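Local coordinates for trans-2-enoyl-CoA reductase [NADH] (Treponema denticola ATCC 35405, PDB 4GGO), which catalyses the NADH-dependent reduction of the carbon-carbon double bond of trans-2-enoyl-CoA, turning crotonyl-CoA into butyryl-CoA in fatty acid synthesis, at residues N18-C24 with Y92-Y98; L295-K300 with L368-Y374. All coordinates share one frame; numbering follows the deposited sequence.

Contact 1: N18-C24 with Y92-Y98; sequences NAHPQGC and YGTPGWY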
loop_
_atom_site.group_PDB
_atom_site.type_symbol
_atom_site.label_atom_id
_atom_site.label_comp_id
_atom_site.label_asym_id
_atom_site.label_seq_id
_atom_site.Cartn_x
_atom_site.Cartn_y
_atom_site.Cartn_z
ATOM N N ASN A 18 -2.808 -13.525 13.648
ATOM C CA ASN A 18 -3.726 -14.351 12.869
ATOM C C ASN A 18 -4.600 -13.554 11.901
ATOM O O ASN A 18 -4.427 -12.347 11.739
ATOM C CB ASN A 18 -4.598 -15.197 13.799
ATOM C CG ASN A 18 -5.377 -14.358 14.788
ATOM O OD1 ASN A 18 -5.012 -13.219 15.077
ATOM N ND2 ASN A 18 -6.457 -14.919 15.320
ATOM N N ALA A 19 -5.538 -14.242 11.256
ATOM C CA ALA A 19 -6.424 -13.602 10.291
ATOM C C ALA A 19 -7.755 -14.336 10.183
ATOM O O ALA A 19 -7.819 -15.555 10.347
ATOM C CB ALA A 19 -5.751 -13.518 8.929
ATOM N N HIS A 20 -8.816 -13.585 9.906
ATOM C CA HIS A 20 -10.143 -14.162 9.740
ATOM C C HIS A 20 -10.451 -14.319 8.255
ATOM O O HIS A 20 -10.550 -13.327 7.533
ATOM C CB HIS A 20 -11.192 -13.273 10.410
ATOM C CG HIS A 20 -12.452 -13.994 10.775
ATOM N ND1 HIS A 20 -13.476 -14.209 9.877
ATOM C CD2 HIS A 20 -12.857 -14.545 11.944
ATOM C CE1 HIS A 20 -14.455 -14.863 10.476
ATOM N NE2 HIS A 20 -14.105 -15.079 11.731
ATOM N N PRO A 21 -10.596 -15.571 7.792
ATOM C CA PRO A 21 -10.802 -15.893 6.375
ATOM C C PRO A 21 -12.010 -15.190 5.760
ATOM O O PRO A 21 -11.885 -14.582 4.698
ATOM C CB PRO A 21 -11.027 -17.408 6.391
ATOM C CG PRO A 21 -10.326 -17.875 7.619
ATOM C CD PRO A 21 -10.528 -16.783 8.626
ATOM N N GLN A 22 -13.161 -15.272 6.420
ATOM C CA GLN A 22 -14.380 -14.663 5.896
ATOM C C GLN A 22 -14.317 -13.142 5.979
ATOM O O GLN A 22 -14.836 -12.442 5.109
ATOM C CB GLN A 22 -15.616 -15.183 6.637
ATOM C CG GLN A 22 -15.958 -16.639 6.351
ATOM C CD GLN A 22 -14.993 -17.608 7.004
ATOM O OE1 GLN A 22 -14.277 -18.341 6.322
ATOM N NE2 GLN A 22 -14.967 -17.615 8.332
ATOM N N GLY A 23 -13.682 -12.639 7.032
ATOM C CA GLY A 23 -13.514 -11.210 7.214
ATOM C C GLY A 23 -12.668 -10.599 6.115
ATOM O O GLY A 23 -12.973 -9.516 5.614
ATOM N N CYS A 24 -11.598 -11.295 5.742
ATOM C CA CYS A 24 -10.743 -10.854 4.647
ATOM C C CYS A 24 -11.518 -10.847 3.334
ATOM O O CYS A 24 -11.382 -9.928 2.525
ATOM C CB CYS A 24 -9.510 -11.753 4.528
ATOM S SG CYS A 24 -8.348 -11.620 5.908
ATOM N N TYR A 92 -3.012 -20.866 10.343
ATOM C CA TYR A 92 -3.385 -19.630 9.665
ATOM C C TYR A 92 -2.520 -19.354 8.445
ATOM O O TYR A 92 -1.329 -19.656 8.432
ATOM C CB TYR A 92 -3.261 -18.434 10.609
ATOM C CG TYR A 92 -4.247 -18.410 11.749
ATOM C CD1 TYR A 92 -5.553 -17.983 11.552
ATOM C CD2 TYR A 92 -3.867 -18.794 13.027
ATOM C CE1 TYR A 92 -6.457 -17.949 12.596
ATOM C CE2 TYR A 92 -4.762 -18.763 14.077
ATOM C CZ TYR A 92 -6.056 -18.340 13.856
ATOM O OH TYR A 92 -6.954 -18.305 14.897
ATOM N N GLY A 93 -3.131 -18.766 7.425
ATOM C CA GLY A 93 -2.378 -18.180 6.336
ATOM C C GLY A 93 -2.245 -16.697 6.616
ATOM O O GLY A 93 -2.874 -16.181 7.539
ATOM N N THR A 94 -1.419 -16.007 5.839
ATOM C CA THR A 94 -1.341 -14.558 5.950
ATOM C C THR A 94 -2.633 -13.971 5.388
ATOM O O THR A 94 -3.264 -14.583 4.527
ATOM C CB THR A 94 -0.122 -13.997 5.191
ATOM O OG1 THR A 94 -0.156 -14.441 3.829
ATOM C CG2 THR A 94 1.169 -14.469 5.839
ATOM N N PRO A 95 -3.048 -12.794 5.889
ATOM C CA PRO A 95 -4.276 -12.165 5.387
ATOM C C PRO A 95 -4.258 -11.965 3.873
ATOM O O PRO A 95 -5.305 -12.059 3.228
ATOM C CB PRO A 95 -4.309 -10.811 6.114
ATOM C CG PRO A 95 -2.938 -10.632 6.703
ATOM C CD PRO A 95 -2.435 -12.010 6.974
ATOM N N GLY A 96 -3.078 -11.713 3.315
ATOM C CA GLY A 96 -2.940 -11.521 1.884
ATOM C C GLY A 96 -3.293 -12.756 1.076
ATOM O O GLY A 96 -3.733 -12.653 -0.069
ATOM N N TRP A 97 -3.095 -13.929 1.672
ATOM C CA TRP A 97 -3.431 -15.189 1.019
ATOM C C TRP A 97 -4.936 -15.277 0.810
ATOM O O TRP A 97 -5.403 -15.575 -0.288
ATOM C CB TRP A 97 -2.938 -16.376 1.853
ATOM C CG TRP A 97 -3.042 -17.703 1.157
ATOM C CD1 TRP A 97 -2.273 -18.147 0.120
ATOM C CD2 TRP A 97 -3.955 -18.767 1.461
ATOM N NE1 TRP A 97 -2.656 -19.416 -0.245
ATOM C CE2 TRP A 97 -3.687 -19.818 0.562
ATOM C CE3 TRP A 97 -4.977 -18.928 2.403
ATOM C CZ2 TRP A 97 -4.402 -21.014 0.578
ATOM C CZ3 TRP A 97 -5.686 -20.117 2.415
ATOM C CH2 TRP A 97 -5.394 -21.145 1.509
ATOM N N TYR A 98 -5.691 -15.006 1.869
ATOM C CA TYR A 98 -7.148 -15.020 1.799
ATOM C C TYR A 98 -7.665 -13.931 0.864
ATOM O O TYR A 98 -8.616 -14.150 0.109
ATOM C CB TYR A 98 -7.757 -14.868 3.196
ATOM C CG TYR A 98 -7.342 -15.964 4.154
ATOM C CD1 TYR A 98 -7.895 -17.236 4.066
ATOM C CD2 TYR A 98 -6.395 -15.730 5.142
ATOM C CE1 TYR A 98 -7.518 -18.243 4.935
ATOM C CE2 TYR A 98 -6.012 -16.731 6.018
ATOM C CZ TYR A 98 -6.577 -17.985 5.909
ATOM O OH TYR A 98 -6.201 -18.985 6.776
#
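Asn18 and Tyr92 meet just ahead of helices 21-38 and 95-110, whose first turns pack together in this Rossmann-type reductase. This is the tight part of the contact. Asn18 CB sits almost exactly over the centre of the Tyr92 ring, 3.4 Å from its centroid. A chi1 of 57° places CG between the backbone N and carbonyl carbon, and the amide nitrogen extends to the phenol end. The amide plane stands nearly perpendicular to the ring, at 88°. The bond across the contact, Asn18 ND2 to Tyr92 OH, is weak at 3.4 Å. The amide itself is firmly held by Lys8 O and Met10 N, near the N-terminus. Buried Ala19 O lies near the Tyr92 ring, but it has no hydrogen-bonding partner in the model.

The apolar packing between the helix starts is looser. Pro21 and Tyr98 lie side by side, and Pro21 CA sits over one face of the Tyr98 ring, a CH-pi contact at 4.2 Å from the centroid. Trp97 CE3 lies over the opposite face, so the ring is sandwiched. Cys24 CB meets Tyr98 CB at 3.8 Å. On the side nearer solvent, Ala19 CB rests on the partly exposed Pro95 ring. The Tyr98 hydroxyl bonds to the carbonyl of Phe398 and also takes the N-H of Gly93, with Gly93 N to Tyr98 OH 3.1 Å.

Contact 2: L295-K300 with L368-Y374; sequences LASLFK and LTDLAGY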
loop_
_atom_site.group_PDB
_atom_site.type_symbol
_atom_site.label_atom_id
_atom_site.label_comp_id
_atom_site.label_asym_id
_atom_site.label_seq_id
_atom_site.Cartn_x
_atom_site.Cartn_y
_atom_site.Cartn_z
ATOM N N LEU A 295 -1.958 10.047 12.772
ATOM C CA LEU A 295 -2.981 9.370 11.976
ATOM C C LEU A 295 -4.347 9.400 12.650
ATOM O O LEU A 295 -5.356 9.654 11.998
ATOM C CB LEU A 295 -2.575 7.923 11.693
ATOM C CG LEU A 295 -1.421 7.719 10.711
ATOM C CD1 LEU A 295 -1.081 6.247 10.592
ATOM C CD2 LEU A 295 -1.769 8.302 9.352
ATOM N N ALA A 296 -4.374 9.132 13.951
ATOM C CA ALA A 296 -5.617 9.181 14.715
ATOM C C ALA A 296 -6.224 10.580 14.664
ATOM O O ALA A 296 -7.440 10.741 14.560
ATOM C CB ALA A 296 -5.374 8.755 16.155
ATOM N N SER A 297 -5.364 11.590 14.734
ATOM C CA SER A 297 -5.803 12.974 14.650
ATOM C C SER A 297 -6.204 13.322 13.221
ATOM O O SER A 297 -7.175 14.045 13.001
ATOM C CB SER A 297 -4.697 13.913 15.131
ATOM O OG SER A 297 -4.280 13.570 16.441
ATOM N N LEU A 298 -5.450 12.800 12.258
ATOM C CA LEU A 298 -5.718 13.040 10.844
ATOM C C LEU A 298 -7.061 12.447 10.442
ATOM O O LEU A 298 -7.845 13.091 9.746
ATOM C CB LEU A 298 -4.608 12.443 9.974
ATOM C CG LEU A 298 -4.705 12.711 8.470
ATOM C CD1 LEU A 298 -4.425 14.178 8.170
ATOM C CD2 LEU A 298 -3.754 11.809 7.695
ATOM N N PHE A 299 -7.318 11.218 10.881
ATOM C CA PHE A 299 -8.582 10.548 10.590
ATOM C C PHE A 299 -9.745 11.363 11.150
ATOM O O PHE A 299 -10.773 11.531 10.496
ATOM C CB PHE A 299 -8.610 9.137 11.186
ATOM C CG PHE A 299 -7.623 8.181 10.562
ATOM C CD1 PHE A 299 -6.921 8.524 9.418
ATOM C CD2 PHE A 299 -7.410 6.932 11.122
ATOM C CE1 PHE A 299 -6.017 7.642 8.849
ATOM C CE2 PHE A 299 -6.509 6.045 10.557
ATOM C CZ PHE A 299 -5.814 6.402 9.419
ATOM N N LYS A 300 -9.567 11.872 12.364
ATOM C CA LYS A 300 -10.590 12.671 13.026
ATOM C C LYS A 300 -10.904 13.939 12.235
ATOM O O LYS A 300 -12.063 14.234 11.944
ATOM C CB LYS A 300 -10.135 13.040 14.437
ATOM C CG LYS A 300 -11.179 13.790 15.248
ATOM C CD LYS A 300 -12.390 12.914 15.515
ATOM C CE LYS A 300 -13.300 13.533 16.562
ATOM N NZ LYS A 300 -14.429 12.628 16.916
ATOM N N LEU A 368 -11.187 13.011 21.444
ATOM C CA LEU A 368 -10.548 14.022 20.606
ATOM C C LEU A 368 -10.066 13.476 19.263
ATOM O O LEU A 368 -10.088 14.185 18.257
ATOM C CB LEU A 368 -9.377 14.672 21.346
ATOM C CG LEU A 368 -9.560 16.120 21.802
ATOM C CD1 LEU A 368 -10.674 16.229 22.834
ATOM C CD2 LEU A 368 -8.254 16.677 22.350
ATOM N N THR A 369 -9.617 12.225 19.251
ATOM C CA THR A 369 -9.099 11.618 18.028
ATOM C C THR A 369 -9.914 10.402 17.612
ATOM O O THR A 369 -10.740 9.901 18.377
ATOM C CB THR A 369 -7.624 11.199 18.177
ATOM O OG1 THR A 369 -7.519 10.119 19.113
ATOM C CG2 THR A 369 -6.780 12.371 18.656
ATOM N N ASP A 370 -9.675 9.926 16.396
ATOM C CA ASP A 370 -10.393 8.770 15.878
ATOM C C ASP A 370 -9.643 7.482 16.198
ATOM O O ASP A 370 -9.164 6.788 15.299
ATOM C CB ASP A 370 -10.606 8.900 14.368
ATOM C CG ASP A 370 -11.576 7.868 13.825
ATOM O OD1 ASP A 370 -12.327 7.276 14.630
ATOM O OD2 ASP A 370 -11.592 7.654 12.592
ATOM N N LEU A 371 -9.540 7.171 17.487
ATOM C CA LEU A 371 -8.922 5.926 17.921
ATOM C C LEU A 371 -9.763 4.742 17.462
ATOM O O LEU A 371 -9.238 3.665 17.193
ATOM C CB LEU A 371 -8.757 5.903 19.442
ATOM C CG LEU A 371 -7.775 6.916 20.034
ATOM C CD1 LEU A 371 -7.623 6.704 21.532
ATOM C CD2 LEU A 371 -6.426 6.830 19.336
ATOM N N ALA A 372 -11.072 4.956 17.372
ATOM C CA ALA A 372 -11.990 3.933 16.887
ATOM C C ALA A 372 -11.697 3.587 15.432
ATOM O O ALA A 372 -11.642 2.415 15.061
ATOM C CB ALA A 372 -13.431 4.395 17.045
ATOM N N GLY A 373 -11.511 4.616 14.610
ATOM C CA GLY A 373 -11.171 4.424 13.213
ATOM C C GLY A 373 -9.823 3.745 13.049
ATOM O O GLY A 373 -9.634 2.932 12.145
ATOM N N TYR A 374 -8.886 4.080 13.930
ATOM C CA TYR A 374 -7.554 3.487 13.896
ATOM C C TYR A 374 -7.628 1.996 14.208
ATOM O O TYR A 374 -7.013 1.181 13.520
ATOM C CB TYR A 374 -6.627 4.187 14.891
ATOM C CG TYR A 374 -5.152 3.923 14.666
ATOM C CD1 TYR A 374 -4.584 2.700 15.002
ATOM C CD2 TYR A 374 -4.325 4.903 14.132
ATOM C CE1 TYR A 374 -3.240 2.456 14.802
ATOM C CE2 TYR A 374 -2.976 4.669 13.930
ATOM C CZ TYR A 374 -2.439 3.443 14.268
ATOM O OH TYR A 374 -1.099 3.201 14.071
#
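Lys300 and Asp370 both place CG opposite the backbone N, with chi1 of -176° and -169°. Lys300 then bends at chi2 (65°), and its aliphatic chain runs past the end of helix 365-368. Its CG comes within 3.2 Å of Leu368 O, and CB, CD and CE also lie close to that carbonyl. The two charged ends do not meet: Lys300 NZ and Asp370 OD1 are 6.2 Å apart. Asp370 OD2 forms its salt bridge with Lys303, one turn further along helix 291-305.

The central link is a backbone bond. Asp370 N donates to Ala296 O at 3.0 Å, and the bond is nearly straight. The donor stands well out of the carbonyl plane. Lys300 N reaches the same oxygen from the opposite face in a long helical bond. One carbonyl therefore serves both its own helix and the incoming turn.

Packing contacts flank this bond. Ala296 CB touches Thr369 CB and Leu371 CD2, both at 3.9 Å. The Thr369 CG2 methyl lies against the Ser297 hydroxyl, whose polar partner is Leu293 O. On the other flank, Leu295 CB approaches the edge of the Tyr374 ring, near its plane, at 4.0 Å from CE2. Phe299 CE2 also borders this ring. The Tyr374 side chain also touches the NAD-binding residue Val281.

Asp370 caps helix 371-380: Gly373 N bonds to Asp370 OD1 at 2.8 Å, from above the carboxylate plane. The arrangement is a helix start docked against the side of a second helix near the NAD site, through an N-cap residue, Asp370, that is also the centre of an inverse gamma turn.

In the fold
Both contacts are largely buried, although their centres lie 17 and 19 Å from the centre of the chain. They share no helix and do not touch; their nearest atoms are about 14 Å apart. Contact 1 brings together the starts of two helices, at segments 18-24 and 92-98. Contact 2 sets a helix start against the middle of another helix. Only contact 2 has a backbone bond between its segments. Its helix cap is a carboxylate, where contact 1 has a histidine. Contact 1 relies on ring faces and small apolar groups, with one weak side-chain bond. Each lies near cofactor-binding residues: Asn60 and Glu84 for contact 1, Val281 for contact 2.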